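Long-range contacts in endo-polygalacturonase (Pectobacterium carotovorum subsp. carotovorum, PDB 1BHE), which hydrolyses the alpha-1,4 linkages of polygalacturonic acid at internal positions, macerating plant tissue during soft rot: residues 117-122 against 151-156; 162-167 against 185-190; 179-184 against 206-211; 212-217 against 243-248. One frame throughout, in Å; residues are numbered along the deposited sequence.

Contact 1: residues 117-122 against 151-156; sequences GTIDGQ and PRLIQI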
loop_
_atom_site.group_PDB
_atom_site.type_symbol
_atom_site.label_atom_id
_atom_site.label_comp_id
_atom_site.label_asym_id
_atom_site.label_seq_id
_atom_site.Cartn_x
_atom_site.Cartn_y
_atom_site.Cartn_z
ATOM N N GLY A 117 -1.097 -19.036 -1.051
ATOM C CA GLY A 117 0.347 -19.051 -0.896
ATOM C C GLY A 117 0.842 -17.661 -0.486
ATOM O O GLY A 117 0.081 -16.739 -0.207
ATOM N N THR A 118 2.159 -17.537 -0.429
ATOM C CA THR A 118 2.860 -16.341 -0.012
ATOM C C THR A 118 3.823 -15.783 -1.049
ATOM O O THR A 118 4.463 -16.515 -1.797
ATOM C CB THR A 118 3.709 -16.730 1.237
ATOM O OG1 THR A 118 2.819 -17.188 2.266
ATOM C CG2 THR A 118 4.530 -15.573 1.768
ATOM N N ILE A 119 3.944 -14.459 -1.057
ATOM C CA ILE A 119 4.936 -13.746 -1.852
ATOM C C ILE A 119 5.877 -13.111 -0.811
ATOM O O ILE A 119 5.418 -12.350 0.044
ATOM C CB ILE A 119 4.356 -12.675 -2.776
ATOM C CG1 ILE A 119 3.407 -13.331 -3.785
ATOM C CG2 ILE A 119 5.482 -11.927 -3.491
ATOM C CD1 ILE A 119 2.634 -12.372 -4.669
ATOM N N ASP A 120 7.137 -13.510 -0.826
ATOM C CA ASP A 120 8.125 -13.050 0.139
ATOM C C ASP A 120 9.209 -12.209 -0.528
ATOM O O ASP A 120 9.934 -12.697 -1.398
ATOM C CB ASP A 120 8.755 -14.273 0.813
ATOM C CG ASP A 120 9.879 -13.996 1.782
ATOM O OD1 ASP A 120 10.141 -12.839 2.156
ATOM O OD2 ASP A 120 10.528 -14.991 2.190
ATOM N N GLY A 121 9.332 -10.958 -0.086
ATOM C CA GLY A 121 10.306 -10.046 -0.665
ATOM C C GLY A 121 11.715 -10.167 -0.116
ATOM O O GLY A 121 12.646 -9.554 -0.653
ATOM N N GLN A 122 11.915 -10.870 0.992
ATOM C CA GLN A 122 13.230 -10.984 1.616
ATOM C C GLN A 122 13.833 -9.609 1.886
ATOM O O GLN A 122 15.021 -9.374 1.648
ATOM C CB GLN A 122 14.192 -11.779 0.729
ATOM C CG GLN A 122 13.790 -13.202 0.407
ATOM C CD GLN A 122 14.993 -14.110 0.223
ATOM O OE1 GLN A 122 15.458 -14.708 1.194
ATOM N NE2 GLN A 122 15.523 -14.194 -0.992
ATOM N N PRO A 151 13.341 -2.762 -4.549
ATOM C CA PRO A 151 12.170 -3.228 -5.263
ATOM C C PRO A 151 10.859 -3.255 -4.498
ATOM O O PRO A 151 10.760 -3.726 -3.361
ATOM C CB PRO A 151 12.526 -4.653 -5.683
ATOM C CG PRO A 151 13.804 -5.020 -5.046
ATOM C CD PRO A 151 14.314 -3.846 -4.271
ATOM N N ARG A 152 9.793 -2.765 -5.131
ATOM C CA ARG A 152 8.429 -2.947 -4.648
ATOM C C ARG A 152 7.979 -4.377 -4.939
ATOM O O ARG A 152 8.504 -4.978 -5.887
ATOM C CB ARG A 152 7.467 -1.977 -5.343
ATOM C CG ARG A 152 7.685 -0.536 -4.880
ATOM C CD ARG A 152 6.847 0.429 -5.712
ATOM N NE ARG A 152 6.922 1.791 -5.170
ATOM C CZ ARG A 152 6.486 2.871 -5.810
ATOM N NH1 ARG A 152 5.938 2.776 -7.014
ATOM N NH2 ARG A 152 6.610 4.060 -5.228
ATOM N N LEU A 153 7.053 -4.924 -4.159
ATOM C CA LEU A 153 6.600 -6.289 -4.404
ATOM C C LEU A 153 5.686 -6.375 -5.625
ATOM O O LEU A 153 5.901 -7.167 -6.539
ATOM C CB LEU A 153 5.838 -6.864 -3.222
ATOM C CG LEU A 153 6.519 -7.643 -2.118
ATOM C CD1 LEU A 153 5.452 -8.429 -1.347
ATOM C CD2 LEU A 153 7.622 -8.582 -2.581
ATOM N N ILE A 154 4.617 -5.578 -5.616
ATOM C CA ILE A 154 3.638 -5.623 -6.708
ATOM C C ILE A 154 3.431 -4.201 -7.221
ATOM O O ILE A 154 3.051 -3.343 -6.429
ATOM C CB ILE A 154 2.304 -6.223 -6.238
ATOM C CG1 ILE A 154 2.425 -7.732 -5.951
ATOM C CG2 ILE A 154 1.177 -6.005 -7.241
ATOM C CD1 ILE A 154 1.286 -8.245 -5.083
ATOM N N GLN A 155 3.681 -3.979 -8.497
ATOM C CA GLN A 155 3.512 -2.662 -9.114
ATOM C C GLN A 155 2.528 -2.779 -10.270
ATOM O O GLN A 155 2.747 -3.540 -11.211
ATOM C CB GLN A 155 4.871 -2.162 -9.613
ATOM C CG GLN A 155 4.807 -0.864 -10.398
ATOM C CD GLN A 155 4.633 0.363 -9.527
ATOM O OE1 GLN A 155 5.211 0.499 -8.452
ATOM N NE2 GLN A 155 3.808 1.295 -10.009
ATOM N N ILE A 156 1.406 -2.083 -10.186
ATOM C CA ILE A 156 0.356 -2.151 -11.196
ATOM C C ILE A 156 0.141 -0.780 -11.834
ATOM O O ILE A 156 -0.163 0.179 -11.130
ATOM C CB ILE A 156 -0.962 -2.654 -10.589
ATOM C CG1 ILE A 156 -0.772 -3.974 -9.824
ATOM C CG2 ILE A 156 -2.014 -2.824 -11.679
ATOM C CD1 ILE A 156 -1.750 -4.143 -8.675
#
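Leu-153 reaches across to Ile-119 and Gly-121 with both of its methyl groups. CD2 lies 3.6 Å from CA of Gly-121 and 4.1 Å from CG2 of Ile-119, whose other nearest partner is CD1 of the same leucine. The two branches run past one another, oppositely directed. In Ile-119, CG2 stands anti to the backbone N, which turns this branch to Leu-153, while the CG1 branch ends at CD1, 4.4 Å from CD1 of Ile-154. Gly-121 suits its place because a beta carbon there would press tightly on CD2 of Leu-153. No hydrogen bond crosses this apolar contact, and every residue touching in it is buried.

The chain around it is held by polar bonds of its own. OD1 of Asp-120 accepts from N of Gln-122 at 2.9 Å, an Asx turn that has Gly-121 at its middle, and OD2 of Asp-120 makes a salt bridge with Arg-74. Leu-169 of strand 167-170 also packs on Ile-119. Aliphatic side chains from different coils meeting inward, without backbone pairing, are characteristic of the interior of a right-handed parallel beta-helix, the fold of family 28 glycosyl hydrolases.

Contact 2: residues 162-167 against 185-190; sequences FTLYNV and FTAWKT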
loop_
_atom_site.group_PDB
_atom_site.type_symbol
_atom_site.label_atom_id
_atom_site.label_comp_id
_atom_site.label_asym_id
_atom_site.label_seq_id
_atom_site.Cartn_x
_atom_site.Cartn_y
_atom_site.Cartn_z
ATOM N N PHE A 162 -8.105 -5.046 -11.688
ATOM C CA PHE A 162 -7.060 -5.935 -11.203
ATOM C C PHE A 162 -7.539 -6.541 -9.881
ATOM O O PHE A 162 -8.179 -5.830 -9.099
ATOM C CB PHE A 162 -5.748 -5.170 -10.964
ATOM C CG PHE A 162 -4.575 -6.068 -10.665
ATOM C CD1 PHE A 162 -4.314 -6.506 -9.379
ATOM C CD2 PHE A 162 -3.749 -6.495 -11.686
ATOM C CE1 PHE A 162 -3.246 -7.353 -9.120
ATOM C CE2 PHE A 162 -2.688 -7.347 -11.439
ATOM C CZ PHE A 162 -2.430 -7.778 -10.154
ATOM N N THR A 163 -7.237 -7.804 -9.623
ATOM C CA THR A 163 -7.679 -8.471 -8.404
ATOM C C THR A 163 -6.499 -9.011 -7.595
ATOM O O THR A 163 -5.601 -9.624 -8.162
ATOM C CB THR A 163 -8.598 -9.673 -8.742
ATOM O OG1 THR A 163 -9.783 -9.189 -9.384
ATOM C CG2 THR A 163 -8.987 -10.439 -7.478
ATOM N N LEU A 164 -6.519 -8.805 -6.293
ATOM C CA LEU A 164 -5.536 -9.327 -5.352
ATOM C C LEU A 164 -6.352 -10.101 -4.300
ATOM O O LEU A 164 -7.069 -9.443 -3.541
ATOM C CB LEU A 164 -4.806 -8.203 -4.640
ATOM C CG LEU A 164 -3.319 -8.220 -4.359
ATOM C CD1 LEU A 164 -2.986 -7.450 -3.080
ATOM C CD2 LEU A 164 -2.680 -9.595 -4.348
ATOM N N TYR A 165 -6.288 -11.429 -4.299
ATOM C CA TYR A 165 -7.178 -12.176 -3.415
ATOM C C TYR A 165 -6.583 -13.326 -2.624
ATOM O O TYR A 165 -5.855 -14.141 -3.187
ATOM C CB TYR A 165 -8.264 -12.785 -4.332
ATOM C CG TYR A 165 -9.279 -13.662 -3.632
ATOM C CD1 TYR A 165 -10.126 -13.166 -2.657
ATOM C CD2 TYR A 165 -9.383 -15.008 -3.980
ATOM C CE1 TYR A 165 -11.059 -13.985 -2.034
ATOM C CE2 TYR A 165 -10.317 -15.830 -3.371
ATOM C CZ TYR A 165 -11.143 -15.312 -2.395
ATOM O OH TYR A 165 -12.071 -16.137 -1.784
ATOM N N ASN A 166 -7.010 -13.431 -1.361
ATOM C CA ASN A 166 -6.672 -14.601 -0.544
ATOM C C ASN A 166 -5.195 -14.923 -0.625
ATOM O O ASN A 166 -4.844 -16.040 -0.983
ATOM C CB ASN A 166 -7.540 -15.744 -1.089
ATOM C CG ASN A 166 -7.528 -17.026 -0.285
ATOM O OD1 ASN A 166 -7.315 -17.006 0.925
ATOM N ND2 ASN A 166 -7.738 -18.151 -0.969
ATOM N N VAL A 167 -4.313 -13.985 -0.307
ATOM C CA VAL A 167 -2.873 -14.199 -0.427
ATOM C C VAL A 167 -2.080 -13.464 0.632
ATOM O O VAL A 167 -2.538 -12.452 1.171
ATOM C CB VAL A 167 -2.490 -13.734 -1.859
ATOM C CG1 VAL A 167 -2.765 -12.239 -2.028
ATOM C CG2 VAL A 167 -1.050 -14.052 -2.205
ATOM N N PHE A 185 -9.569 -1.764 -8.756
ATOM C CA PHE A 185 -8.611 -2.586 -8.025
ATOM C C PHE A 185 -9.331 -3.119 -6.788
ATOM O O PHE A 185 -9.896 -2.331 -6.035
ATOM C CB PHE A 185 -7.362 -1.813 -7.607
ATOM C CG PHE A 185 -6.455 -2.545 -6.658
ATOM C CD1 PHE A 185 -5.600 -3.535 -7.117
ATOM C CD2 PHE A 185 -6.460 -2.253 -5.307
ATOM C CE1 PHE A 185 -4.760 -4.210 -6.250
ATOM C CE2 PHE A 185 -5.622 -2.928 -4.436
ATOM C CZ PHE A 185 -4.763 -3.906 -4.898
ATOM N N THR A 186 -9.299 -4.429 -6.624
ATOM C CA THR A 186 -9.930 -5.060 -5.468
ATOM C C THR A 186 -8.901 -5.928 -4.739
ATOM O O THR A 186 -8.356 -6.855 -5.340
ATOM C CB THR A 186 -11.118 -5.941 -5.888
ATOM O OG1 THR A 186 -12.162 -5.115 -6.430
ATOM C CG2 THR A 186 -11.704 -6.723 -4.711
ATOM N N ALA A 187 -8.658 -5.610 -3.474
ATOM C CA ALA A 187 -7.803 -6.426 -2.613
ATOM C C ALA A 187 -8.759 -7.013 -1.556
ATOM O O ALA A 187 -9.466 -6.250 -0.899
ATOM C CB ALA A 187 -6.685 -5.643 -1.970
ATOM N N TRP A 188 -8.864 -8.327 -1.500
ATOM C CA TRP A 188 -9.831 -8.983 -0.606
ATOM C C TRP A 188 -9.164 -10.178 0.054
ATOM O O TRP A 188 -8.495 -10.957 -0.621
ATOM C CB TRP A 188 -11.025 -9.407 -1.444
ATOM C CG TRP A 188 -12.234 -9.919 -0.731
ATOM C CD1 TRP A 188 -12.310 -10.941 0.170
ATOM C CD2 TRP A 188 -13.575 -9.428 -0.893
ATOM N NE1 TRP A 188 -13.610 -11.113 0.586
ATOM C CE2 TRP A 188 -14.406 -10.194 -0.055
ATOM C CE3 TRP A 188 -14.146 -8.417 -1.676
ATOM C CZ2 TRP A 188 -15.778 -9.973 0.031
ATOM C CZ3 TRP A 188 -15.507 -8.199 -1.587
ATOM C CH2 TRP A 188 -16.312 -8.981 -0.743
ATOM N N LYS A 189 -9.233 -10.277 1.378
ATOM C CA LYS A 189 -8.533 -11.346 2.090
ATOM C C LYS A 189 -7.037 -11.304 1.799
ATOM O O LYS A 189 -6.377 -12.323 1.643
ATOM C CB LYS A 189 -9.144 -12.717 1.790
ATOM C CG LYS A 189 -10.353 -12.994 2.687
ATOM C CD LYS A 189 -11.161 -14.190 2.205
ATOM C CE LYS A 189 -12.334 -14.476 3.147
ATOM N NZ LYS A 189 -13.251 -15.502 2.551
ATOM N N THR A 190 -6.475 -10.095 1.759
ATOM C CA THR A 190 -5.051 -9.909 1.520
ATOM C C THR A 190 -4.380 -9.765 2.883
ATOM O O THR A 190 -4.841 -8.962 3.697
ATOM C CB THR A 190 -4.757 -8.666 0.662
ATOM O OG1 THR A 190 -5.207 -8.892 -0.681
ATOM C CG2 THR A 190 -3.267 -8.362 0.611
#
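Phe-162 and Phe-185 run alongside one another in the same direction, each with CG anti to its backbone N (chi1 -171° and 170°). CD1 of Phe-162 approaches the edge of the Phe-185 ring, 3.9 Å from its CE1. Such like-on-like rows arise because the two strands are parallel and in register, with facing residues sending their side chains to the same face. Next along this buried face, CB of Leu-164 meets CB of Ala-187 at 4.1 Å, a place where the alanine adds little bulk beside the leucine. Leu-164 and Thr-190 then cross at about a right angle, CD1 lying 3.6 Å from OG1 of Thr-190.

On the other face Tyr-165 and Trp-188 likewise extend together, but as an offset edge-to-face pair. The tyrosine turns its edge to the face of the five-membered ring, centroids 5.9 Å apart and planes at 62°. CB of Asn-166 covers the centre of one tyrosine face. The phenol OH bonds to Glu-8, which also forms a salt bridge with Lys-189.

Backbone bonds join the strands rung by rung, among them N of Leu-164 to O of Thr-186 at 2.8 Å. Strand 112-114 lies beyond 162-165, strand 210-215 continues the stack beyond 185-188, and Ile-156 and Phe-179 from other strands pack against the two phenylalanines.

Contact 3: residues 179-184 against 206-211; sequences FSDGDG and PMSSKN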
loop_
_atom_site.group_PDB
_atom_site.type_symbol
_atom_site.label_atom_id
_atom_site.label_comp_id
_atom_site.label_asym_id
_atom_site.label_seq_id
_atom_site.Cartn_x
_atom_site.Cartn_y
_atom_site.Cartn_z
ATOM N N PHE A 179 -1.042 0.657 -6.948
ATOM C CA PHE A 179 -1.994 0.654 -8.054
ATOM C C PHE A 179 -2.003 2.072 -8.639
ATOM O O PHE A 179 -2.653 2.957 -8.064
ATOM C CB PHE A 179 -3.392 0.254 -7.589
ATOM C CG PHE A 179 -4.386 0.079 -8.705
ATOM C CD1 PHE A 179 -4.294 -0.995 -9.575
ATOM C CD2 PHE A 179 -5.415 0.991 -8.881
ATOM C CE1 PHE A 179 -5.207 -1.156 -10.608
ATOM C CE2 PHE A 179 -6.329 0.833 -9.905
ATOM C CZ PHE A 179 -6.227 -0.239 -10.772
ATOM N N SER A 180 -1.256 2.287 -9.715
ATOM C CA SER A 180 -1.072 3.614 -10.274
ATOM C C SER A 180 -1.756 3.887 -11.604
ATOM O O SER A 180 -1.681 3.098 -12.538
ATOM C CB SER A 180 0.428 3.872 -10.557
ATOM O OG SER A 180 1.169 3.806 -9.355
ATOM N N ASP A 181 -2.340 5.074 -11.721
ATOM C CA ASP A 181 -2.996 5.552 -12.922
ATOM C C ASP A 181 -3.926 4.525 -13.551
ATOM O O ASP A 181 -3.954 4.332 -14.776
ATOM C CB ASP A 181 -1.934 6.009 -13.941
ATOM C CG ASP A 181 -0.874 6.888 -13.309
ATOM O OD1 ASP A 181 -1.172 7.990 -12.813
ATOM O OD2 ASP A 181 0.293 6.455 -13.293
ATOM N N GLY A 182 -4.765 3.916 -12.715
ATOM C CA GLY A 182 -5.676 2.882 -13.188
ATOM C C GLY A 182 -7.104 3.087 -12.707
ATOM O O GLY A 182 -7.463 4.078 -12.068
ATOM N N ASP A 183 -7.916 2.073 -13.010
ATOM C CA ASP A 183 -9.332 2.100 -12.655
ATOM C C ASP A 183 -9.836 0.699 -12.330
ATOM O O ASP A 183 -9.951 -0.132 -13.228
ATOM C CB ASP A 183 -10.088 2.685 -13.846
ATOM C CG ASP A 183 -11.578 2.839 -13.687
ATOM O OD1 ASP A 183 -12.211 2.214 -12.810
ATOM O OD2 ASP A 183 -12.155 3.615 -14.491
ATOM N N GLY A 184 -10.151 0.460 -11.061
ATOM C CA GLY A 184 -10.691 -0.858 -10.698
ATOM C C GLY A 184 -9.603 -1.728 -10.082
ATOM O O GLY A 184 -8.789 -2.319 -10.784
ATOM N N PRO A 206 -3.053 3.190 -3.581
ATOM C CA PRO A 206 -3.646 3.681 -4.820
ATOM C C PRO A 206 -3.023 5.037 -5.137
ATOM O O PRO A 206 -2.926 5.888 -4.242
ATOM C CB PRO A 206 -5.133 3.780 -4.516
ATOM C CG PRO A 206 -5.332 3.131 -3.187
ATOM C CD PRO A 206 -4.012 3.302 -2.454
ATOM N N MET A 207 -2.546 5.249 -6.350
ATOM C CA MET A 207 -1.880 6.475 -6.775
ATOM C C MET A 207 -2.516 7.030 -8.045
ATOM O O MET A 207 -2.387 6.427 -9.110
ATOM C CB MET A 207 -0.393 6.206 -7.065
ATOM C CG MET A 207 0.447 5.863 -5.849
ATOM S SD MET A 207 2.183 5.575 -6.267
ATOM C CE MET A 207 2.813 5.180 -4.630
ATOM N N SER A 208 -3.262 8.127 -7.937
ATOM C CA SER A 208 -3.959 8.719 -9.081
ATOM C C SER A 208 -4.788 7.640 -9.781
ATOM O O SER A 208 -4.692 7.420 -10.992
ATOM C CB SER A 208 -2.977 9.395 -10.035
ATOM O OG SER A 208 -2.640 10.712 -9.580
ATOM N N SER A 209 -5.604 6.937 -9.000
ATOM C CA SER A 209 -6.408 5.834 -9.532
ATOM C C SER A 209 -7.839 5.932 -9.027
ATOM O O SER A 209 -8.079 6.586 -8.009
ATOM C CB SER A 209 -5.792 4.495 -9.098
ATOM O OG SER A 209 -4.562 4.264 -9.771
ATOM N N LYS A 210 -8.788 5.294 -9.712
ATOM C CA LYS A 210 -10.165 5.322 -9.243
ATOM C C LYS A 210 -10.700 3.899 -9.058
ATOM O O LYS A 210 -10.140 2.943 -9.575
ATOM C CB LYS A 210 -11.122 6.092 -10.141
ATOM C CG LYS A 210 -10.781 6.219 -11.603
ATOM C CD LYS A 210 -11.304 7.492 -12.250
ATOM C CE LYS A 210 -10.945 8.771 -11.530
ATOM N NZ LYS A 210 -9.982 9.663 -12.229
ATOM N N ASN A 211 -11.800 3.828 -8.331
ATOM C CA ASN A 211 -12.553 2.613 -8.070
ATOM C C ASN A 211 -11.731 1.511 -7.422
ATOM O O ASN A 211 -11.345 0.509 -8.013
ATOM C CB ASN A 211 -13.231 2.149 -9.372
ATOM C CG ASN A 211 -14.189 3.225 -9.879
ATOM O OD1 ASN A 211 -14.978 3.773 -9.105
ATOM N ND2 ASN A 211 -14.117 3.540 -11.165
HETATM O O HOH W 1 -6.675 6.604 -13.099
#
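Phe-179 and Pro-206 begin a parallel pairing that continues through Ser-180 with Met-207, breaks where both chains turn a corner, and resumes at Asp-183 with Lys-210. Ser-209 occupies the corner. Its short side chain ends in a hydroxyl small enough to enter the bend: OG accepts from N of Gly-182 at 3.0 Å in a nearly straight bond (166°). OG also lies 2.9 Å from O of Phe-179 and 3.1 Å from O of Met-207, two acceptors competing for its one proton. CB of Ser-209 rests 3.5 Å from CD2 of Phe-179.

Glycine suits position 182 because a beta carbon would clash with the ring of Phe-179. The backbone angles of Gly-184 would press a beta carbon on the preceding carbonyl. Water 1 bridges the turns, donating to O of Gly-182 and O of Ser-208.

Farther on, the side chains of Asp-183 and Asn-211 are neighbours with a common heading. ND2 donates to OD1 of Asp-183 at 2.8 Å and 178°, with the acceptor in the amide plane; the carboxylate is met from above its own plane, the two planes being 41° apart. OD1 of Asn-211 is held by Ser-3 and Asn-239, so both ends of the amide are used and its rotation is fixed. Asp-181 turns to a salt bridge with Arg-234.

Matching corners stacked from coil to coil, with a serine hydroxyl in the bend and parallel strands leading in and out, are characteristic of the right-handed parallel beta-helix of family 28 polygalacturonases.

Contact 4: residues 212-217 against 243-248; sequences ITIAYS and LHNDFG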
loop_
_atom_site.group_PDB
_atom_site.type_symbol
_atom_site.label_atom_id
_atom_site.label_comp_id
_atom_site.label_asym_id
_atom_site.label_seq_id
_atom_site.Cartn_x
_atom_site.Cartn_y
_atom_site.Cartn_z
ATOM N N ILE A 212 -11.490 1.695 -6.126
ATOM C CA ILE A 212 -10.698 0.814 -5.293
ATOM C C ILE A 212 -11.473 0.214 -4.121
ATOM O O ILE A 212 -12.134 0.949 -3.384
ATOM C CB ILE A 212 -9.534 1.602 -4.638
ATOM C CG1 ILE A 212 -8.766 2.463 -5.637
ATOM C CG2 ILE A 212 -8.604 0.651 -3.890
ATOM C CD1 ILE A 212 -8.133 1.727 -6.790
ATOM N N THR A 213 -11.305 -1.085 -3.899
ATOM C CA THR A 213 -11.897 -1.733 -2.735
ATOM C C THR A 213 -10.820 -2.518 -1.986
ATOM O O THR A 213 -10.131 -3.339 -2.586
ATOM C CB THR A 213 -13.039 -2.701 -3.081
ATOM O OG1 THR A 213 -14.178 -1.947 -3.511
ATOM C CG2 THR A 213 -13.462 -3.549 -1.887
ATOM N N ILE A 214 -10.682 -2.249 -0.693
ATOM C CA ILE A 214 -9.780 -3.037 0.158
ATOM C C ILE A 214 -10.682 -3.619 1.258
ATOM O O ILE A 214 -11.245 -2.841 2.032
ATOM C CB ILE A 214 -8.609 -2.244 0.732
ATOM C CG1 ILE A 214 -7.703 -1.683 -0.372
ATOM C CG2 ILE A 214 -7.799 -3.135 1.677
ATOM C CD1 ILE A 214 -6.652 -0.695 0.087
ATOM N N ALA A 215 -10.905 -4.930 1.252
ATOM C CA ALA A 215 -11.834 -5.524 2.212
ATOM C C ALA A 215 -11.391 -6.857 2.782
ATOM O O ALA A 215 -10.635 -7.623 2.185
ATOM C CB ALA A 215 -13.197 -5.717 1.534
ATOM N N TYR A 216 -11.818 -7.128 4.020
ATOM C CA TYR A 216 -11.510 -8.374 4.714
ATOM C C TYR A 216 -10.029 -8.710 4.698
ATOM O O TYR A 216 -9.639 -9.871 4.545
ATOM C CB TYR A 216 -12.343 -9.508 4.094
ATOM C CG TYR A 216 -13.830 -9.285 4.301
ATOM C CD1 TYR A 216 -14.412 -9.492 5.541
ATOM C CD2 TYR A 216 -14.633 -8.844 3.256
ATOM C CE1 TYR A 216 -15.772 -9.271 5.735
ATOM C CE2 TYR A 216 -15.984 -8.614 3.441
ATOM C CZ TYR A 216 -16.547 -8.842 4.680
ATOM O OH TYR A 216 -17.893 -8.615 4.863
ATOM N N SER A 217 -9.189 -7.701 4.868
ATOM C CA SER A 217 -7.746 -7.858 4.819
ATOM C C SER A 217 -7.101 -7.527 6.155
ATOM O O SER A 217 -7.720 -6.965 7.056
ATOM C CB SER A 217 -7.189 -6.997 3.675
ATOM O OG SER A 217 -7.672 -7.474 2.426
ATOM N N LEU A 243 -13.268 -1.488 3.679
ATOM C CA LEU A 243 -14.242 -2.153 4.520
ATOM C C LEU A 243 -13.828 -3.452 5.188
ATOM O O LEU A 243 -13.376 -4.403 4.551
ATOM C CB LEU A 243 -15.469 -2.483 3.633
ATOM C CG LEU A 243 -16.023 -1.375 2.735
ATOM C CD1 LEU A 243 -16.944 -1.931 1.657
ATOM C CD2 LEU A 243 -16.750 -0.320 3.560
ATOM N N HIS A 244 -14.223 -3.606 6.460
ATOM C CA HIS A 244 -14.047 -4.838 7.218
ATOM C C HIS A 244 -12.591 -5.287 7.270
ATOM O O HIS A 244 -12.233 -6.382 6.833
ATOM C CB HIS A 244 -14.926 -5.963 6.646
ATOM C CG HIS A 244 -16.334 -5.533 6.346
ATOM N ND1 HIS A 244 -17.179 -5.042 7.320
ATOM C CD2 HIS A 244 -17.005 -5.459 5.172
ATOM C CE1 HIS A 244 -18.334 -4.719 6.754
ATOM N NE2 HIS A 244 -18.255 -4.956 5.455
ATOM N N ASN A 245 -11.728 -4.421 7.793
ATOM C CA ASN A 245 -10.303 -4.713 7.865
ATOM C C ASN A 245 -9.730 -4.654 9.277
ATOM O O ASN A 245 -10.306 -4.076 10.196
ATOM C CB ASN A 245 -9.531 -3.708 6.992
ATOM C CG ASN A 245 -9.873 -3.831 5.517
ATOM O OD1 ASN A 245 -9.571 -4.839 4.882
ATOM N ND2 ASN A 245 -10.509 -2.786 4.998
ATOM N N ASP A 246 -8.540 -5.227 9.412
ATOM C CA ASP A 246 -7.784 -5.237 10.653
ATOM C C ASP A 246 -6.374 -4.708 10.386
ATOM O O ASP A 246 -5.680 -5.277 9.534
ATOM C CB ASP A 246 -7.644 -6.646 11.232
ATOM C CG ASP A 246 -8.927 -7.183 11.833
ATOM O OD1 ASP A 246 -9.235 -6.829 12.990
ATOM O OD2 ASP A 246 -9.632 -7.955 11.150
ATOM N N PHE A 247 -5.978 -3.625 11.033
ATOM C CA PHE A 247 -4.636 -3.081 10.825
ATOM C C PHE A 247 -3.817 -3.229 12.115
ATOM O O PHE A 247 -4.305 -2.999 13.226
ATOM C CB PHE A 247 -4.649 -1.636 10.371
ATOM C CG PHE A 247 -5.129 -1.278 9.000
ATOM C CD1 PHE A 247 -5.585 -2.207 8.086
ATOM C CD2 PHE A 247 -5.114 0.056 8.607
ATOM C CE1 PHE A 247 -6.030 -1.852 6.832
ATOM C CE2 PHE A 247 -5.548 0.436 7.350
ATOM C CZ PHE A 247 -6.007 -0.518 6.465
ATOM N N GLY A 248 -2.581 -3.685 11.949
ATOM C CA GLY A 248 -1.654 -3.857 13.060
ATOM C C GLY A 248 -0.653 -2.708 13.090
ATOM O O GLY A 248 -1.013 -1.542 12.903
HETATM O O HOH W 2 -9.644 -8.602 8.390
#
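The carbonyl O of Ile-214 is gripped by two donors of the facing segment: N of Leu-243 at 2.9 Å, nearly in line with the C=O, and ND2 of Asn-245 at 3.1 Å, from above the carbonyl plane. OD1 of Asn-245 in turn accepts from N of Ser-217 at 2.9 Å. With one donor and one acceptor, asparagine suits the bend, joining O of Ile-214 and N of Ser-217, two backbone groups on either side of it. N of Tyr-216 donates to O of Leu-243 at 3.2 Å; beyond the bend N of Asp-246 donates to O of Ser-217, and water 2 links that oxygen to OD2 of Asp-246.

Outside the bend Tyr-216 and His-244 project together. CB of His-244 sits over one tyrosine face, 3.8 Å from the ring centroid, a CH-pi contact. The rings are near parallel (25°) but slid apart. ND1 of His-244 bonds to Asp-269, which would probably favour a proton on that nitrogen. The chemistry implies a corner whose buried polar backbone is satisfied by a side-chain amide, while a tyrosine and a histidine lie side by side outside it in CH-pi contact.

All four contacts belong to one right-handed parallel beta-helix and follow its coils in order along the chain, although contacts 2 and 3 interleave their segments. Contacts 2 and 3 share strand 183-193, and contacts 3 and 4 share strand 210-215. Contacts 2 and 4 are closest, with centres about 10 Å apart; contact 1 lies about 19 Å from contacts 3 and 4, centre to centre. Contact 1 packs across the interior, whereas the others join successive coils. Ile-156, Phe-162, Phe-179, Phe-185 and Ile-212 link them through a continuous apolar core, and Trp-188 meets Tyr-216 outside. Stacked coils thus build the scaffold that carries the probable catalytic Asp-223, whose side chain is about 11 Å from that of Met-207.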